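Local coordinates for protein esterase (Sinorhizobium meliloti 1021, PDB 4TX1) that probably hydrolyses ester bonds as a carbohydrate acetylesterase of the SGNH hydrolase family, removing acetyl groups from its substrates, at residues I141-P146 against P173-L178. Sequence-based numbering, arbitrary orientation.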
ATOM      1  N   ILE A 141       5.689  11.342 -26.833  1.00 15.37           N
ATOM      2  CA  ILE A 141       6.544  10.474 -25.985  1.00 16.05           C
ATOM      3  C   ILE A 141       7.780  10.021 -26.743  1.00 18.55           C
ATOM      4  O   ILE A 141       7.682   9.494 -27.882  1.00 19.95           O
ATOM      5  CB  ILE A 141       5.729   9.253 -25.551  1.00 15.53           C
ATOM      6  CG1 ILE A 141       4.510   9.667 -24.709  1.00 17.33           C
ATOM      7  CG2 ILE A 141       6.571   8.361 -24.618  1.00 16.49           C
ATOM      8  CD1 ILE A 141       3.557   8.497 -24.379  1.00 17.35           C
ATOM      9  N   LEU A 142       8.929  10.194 -26.116  1.00 15.98           N
ATOM     10  CA  LEU A 142      10.220   9.744 -26.624  1.00 16.26           C
ATOM     11  C   LEU A 142      10.774   8.646 -25.706  1.00 15.59           C
ATOM     12  O   LEU A 142      11.080   8.967 -24.518  1.00 16.52           O
ATOM     13  CB  LEU A 142      11.168  10.878 -26.675  1.00 16.60           C
ATOM     14  CG  LEU A 142      12.456  10.861 -27.466  1.00 20.03           C
ATOM     15  CD1 LEU A 142      13.536  11.882 -27.167  1.00 20.17           C
ATOM     16  CD2 LEU A 142      12.686   9.699 -28.467  1.00 18.49           C
ATOM     17  N   ILE A 143      11.028   7.484 -26.272  1.00 15.15           N
ATOM     18  CA  ILE A 143      11.612   6.345 -25.577  1.00 14.80           C
ATOM     19  C   ILE A 143      13.117   6.354 -25.869  1.00 18.86           C
ATOM     20  O   ILE A 143      13.536   6.219 -27.010  1.00 19.02           O
ATOM     21  CB  ILE A 143      11.017   5.015 -25.962  1.00 14.98           C
ATOM     22  CG1 ILE A 143       9.528   5.038 -25.594  1.00 14.92           C
ATOM     23  CG2 ILE A 143      11.753   3.844 -25.300  1.00 14.86           C
ATOM     24  CD1 ILE A 143       8.682   3.919 -26.149  1.00 15.32           C
ATOM     25  N   VAL A 144      13.924   6.470 -24.831  1.00 15.16           N
ATOM     26  CA  VAL A 144      15.368   6.440 -24.995  1.00 14.79           C
ATOM     27  C   VAL A 144      15.941   5.166 -24.378  1.00 16.61           C
ATOM     28  O   VAL A 144      15.723   4.824 -23.156  1.00 16.53           O
ATOM     29  CB  VAL A 144      16.016   7.686 -24.414  1.00 14.13           C
ATOM     30  CG1 VAL A 144      17.526   7.626 -24.677  1.00 15.04           C
ATOM     31  CG2 VAL A 144      15.397   8.979 -24.911  1.00 14.65           C
ATOM     32  N   SER A 145      16.661   4.368 -25.167  1.00 13.04           N
ATOM     33  CA  SER A 145      17.314   3.190 -24.635  1.00 14.19           C
ATOM     34  C   SER A 145      18.624   3.724 -23.945  1.00 15.09           C
ATOM     35  O   SER A 145      19.367   4.566 -24.525  1.00 16.34           O
ATOM     36  CB  SER A 145      17.598   2.075 -25.643  1.00 19.13           C
ATOM     37  OG  SER A 145      18.377   2.684 -26.697  1.00 19.92           O
ATOM     38  N   PRO A 146      18.870   3.300 -22.688  1.00 15.02           N
ATOM     39  CA  PRO A 146      20.008   3.856 -21.996  1.00 15.47           C
ATOM     40  C   PRO A 146      21.301   3.212 -22.629  1.00 14.86           C
ATOM     41  O   PRO A 146      21.270   2.109 -23.194  1.00 16.67           O
ATOM     42  CB  PRO A 146      19.859   3.345 -20.546  1.00 14.88           C
ATOM     43  CG  PRO A 146      19.037   2.080 -20.707  1.00 16.75           C
ATOM     44  CD  PRO A 146      18.058   2.415 -21.835  1.00 15.82           C
ATOM     45  N   PRO A 173      17.024  -2.467 -29.595  1.00 21.28           N
ATOM     46  CA  PRO A 173      16.123  -2.972 -30.661  1.00 20.40           C
ATOM     47  C   PRO A 173      14.673  -3.195 -30.147  1.00 21.58           C
ATOM     48  O   PRO A 173      13.699  -2.866 -30.862  1.00 22.25           O
ATOM     49  CB  PRO A 173      16.783  -4.271 -31.117  1.00 22.10           C
ATOM     50  CG  PRO A 173      17.846  -4.623 -30.129  1.00 23.18           C
ATOM     51  CD  PRO A 173      18.209  -3.331 -29.408  1.00 20.45           C
ATOM     52  N   LEU A 174      14.538  -3.702 -28.909  1.00 21.23           N
ATOM     53  CA  LEU A 174      13.238  -3.891 -28.282  1.00 19.17           C
ATOM     54  C   LEU A 174      12.539  -2.555 -28.077  1.00 17.43           C
ATOM     55  O   LEU A 174      11.335  -2.462 -28.340  1.00 17.34           O
ATOM     56  CB  LEU A 174      13.375  -4.640 -26.974  1.00 20.30           C
ATOM     57  CG  LEU A 174      13.767  -6.107 -26.990  1.00 21.03           C
ATOM     58  CD1 LEU A 174      13.840  -6.639 -25.554  1.00 24.11           C
ATOM     59  CD2 LEU A 174      12.792  -6.880 -27.876  1.00 24.86           C
ATOM     60  N   TYR A 175      13.254  -1.517 -27.585  1.00 17.19           N
ATOM     61  CA  TYR A 175      12.627  -0.227 -27.368  1.00 16.39           C
ATOM     62  C   TYR A 175      12.215   0.410 -28.703  1.00 17.50           C
ATOM     63  O   TYR A 175      11.209   1.058 -28.821  1.00 19.47           O
ATOM     64  CB  TYR A 175      13.537   0.758 -26.622  1.00 14.73           C
ATOM     65  CG  TYR A 175      13.644   0.518 -25.121  1.00 15.82           C
ATOM     66  CD1 TYR A 175      13.298  -0.672 -24.537  1.00 15.14           C
ATOM     67  CD2 TYR A 175      14.214   1.471 -24.306  1.00 13.77           C
ATOM     68  CE1 TYR A 175      13.443  -0.873 -23.125  1.00 14.61           C
ATOM     69  CE2 TYR A 175      14.344   1.314 -22.937  1.00 14.45           C
ATOM     70  CZ  TYR A 175      13.958   0.142 -22.330  1.00 13.71           C
ATOM     71  OH  TYR A 175      14.123  -0.169 -20.970  1.00 13.99           O
ATOM     72  N   ARG A 176      13.100   0.260 -29.723  1.00 19.73           N
ATOM     73  CA  ARG A 176      12.777   0.821 -31.030  1.00 18.91           C
ATOM     74  C   ARG A 176      11.506   0.185 -31.605  1.00 18.34           C
ATOM     75  O   ARG A 176      10.655   0.894 -32.145  1.00 21.18           O
ATOM     76  CB  ARG A 176      13.957   0.582 -32.011  1.00 21.41           C
ATOM     77  CG  ARG A 176      13.734   1.155 -33.434  1.00 25.27           C
ATOM     78  CD  ARG A 176      14.875   0.786 -34.392  1.00 30.98           C
ATOM     79  NE  ARG A 176      16.176   1.261 -33.949  1.00 37.07           N
ATOM     80  CZ  ARG A 176      17.185   0.507 -33.470  1.00 45.19           C
ATOM     81  NH1 ARG A 176      17.129  -0.838 -33.442  1.00 52.08           N
ATOM     82  NH2 ARG A 176      18.304   1.121 -33.070  1.00 47.38           N
ATOM     83  N   ASP A 177      11.411  -1.140 -31.494  1.00 19.85           N
ATOM     84  CA  ASP A 177      10.217  -1.942 -31.936  1.00 21.34           C
ATOM     85  C   ASP A 177       8.976  -1.456 -31.187  1.00 23.97           C
ATOM     86  O   ASP A 177       7.945  -1.189 -31.766  1.00 22.07           O
ATOM     87  CB  ASP A 177      10.387  -3.398 -31.714  1.00 24.96           C
ATOM     88  CG  ASP A 177      11.381  -4.069 -32.665  1.00 29.12           C
ATOM     89  OD1 ASP A 177      11.844  -3.467 -33.619  1.00 31.54           O
ATOM     90  OD2 ASP A 177      11.721  -5.212 -32.340  1.00 36.97           O
ATOM     91  N   LEU A 178       9.093  -1.266 -29.864  1.00 21.45           N
ATOM     92  CA  LEU A 178       7.965  -0.708 -29.073  1.00 18.40           C
ATOM     93  C   LEU A 178       7.508   0.653 -29.492  1.00 18.79           C
ATOM     94  O   LEU A 178       6.294   0.924 -29.587  1.00 20.58           O
ATOM     95  CB  LEU A 178       8.322  -0.783 -27.536  1.00 18.03           C
ATOM     96  CG  LEU A 178       7.148  -0.418 -26.621  1.00 19.35           C
ATOM     97  CD1 LEU A 178       6.084  -1.491 -26.564  1.00 18.75           C
ATOM     98  CD2 LEU A 178       7.625  -0.023 -25.153  1.00 17.90           C
TER
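This is a buried, apolar helix-on-sheet contact: Tyr175, with Leu178 one turn further on, packs helix 171-182 against Ile143 and Ser145 at the C-terminal end of strand 140-145 and Pro146 just after it. The two short segments run nearly antiparallel, at 169°, with axes 8.2 Å apart, and no hydrogen bond joins them. The Tyr175 ring does most of the touching, through its CD2-CE2 side. Ile143 has CG1 anti to the carbonyl carbon (chi1 -62°), which leaves CG2 anti to the backbone N, and that methyl sits 3.6 Å from Tyr175 CD2, the two side chains crossing at about a right angle. Ser145 CA lies 3.6 Å from Tyr175 CD2. Pro146 CD comes to 4.0 Å from Tyr175 CE2, and Val144 O faces the edge of the ring near its plane. One helical turn on, Ile143 CD1 meets Leu178 CD2 at 4.2 Å. Both hydroxyls are satisfied elsewhere: Tyr175 OH hydrogen-bonds to Leu99 O, just after strand 94-98, and Ser145 OG to Asp188 OD1. An alanine in place of Tyr175 would probably open a gap beside Ile143 and Ser145 and deprive Leu99 O of its hydroxyl partner. Tyr175 also touches Ala115 and Ile119 of helix 112-127, and Phe186 of the neighbouring strand 185-188. A helix laid antiparallel over a strand of a parallel sheet, on the chain's way to the adjacent strand, is characteristic of a beta-alpha-beta crossover in the alpha/beta/alpha fold of SGNH hydrolases.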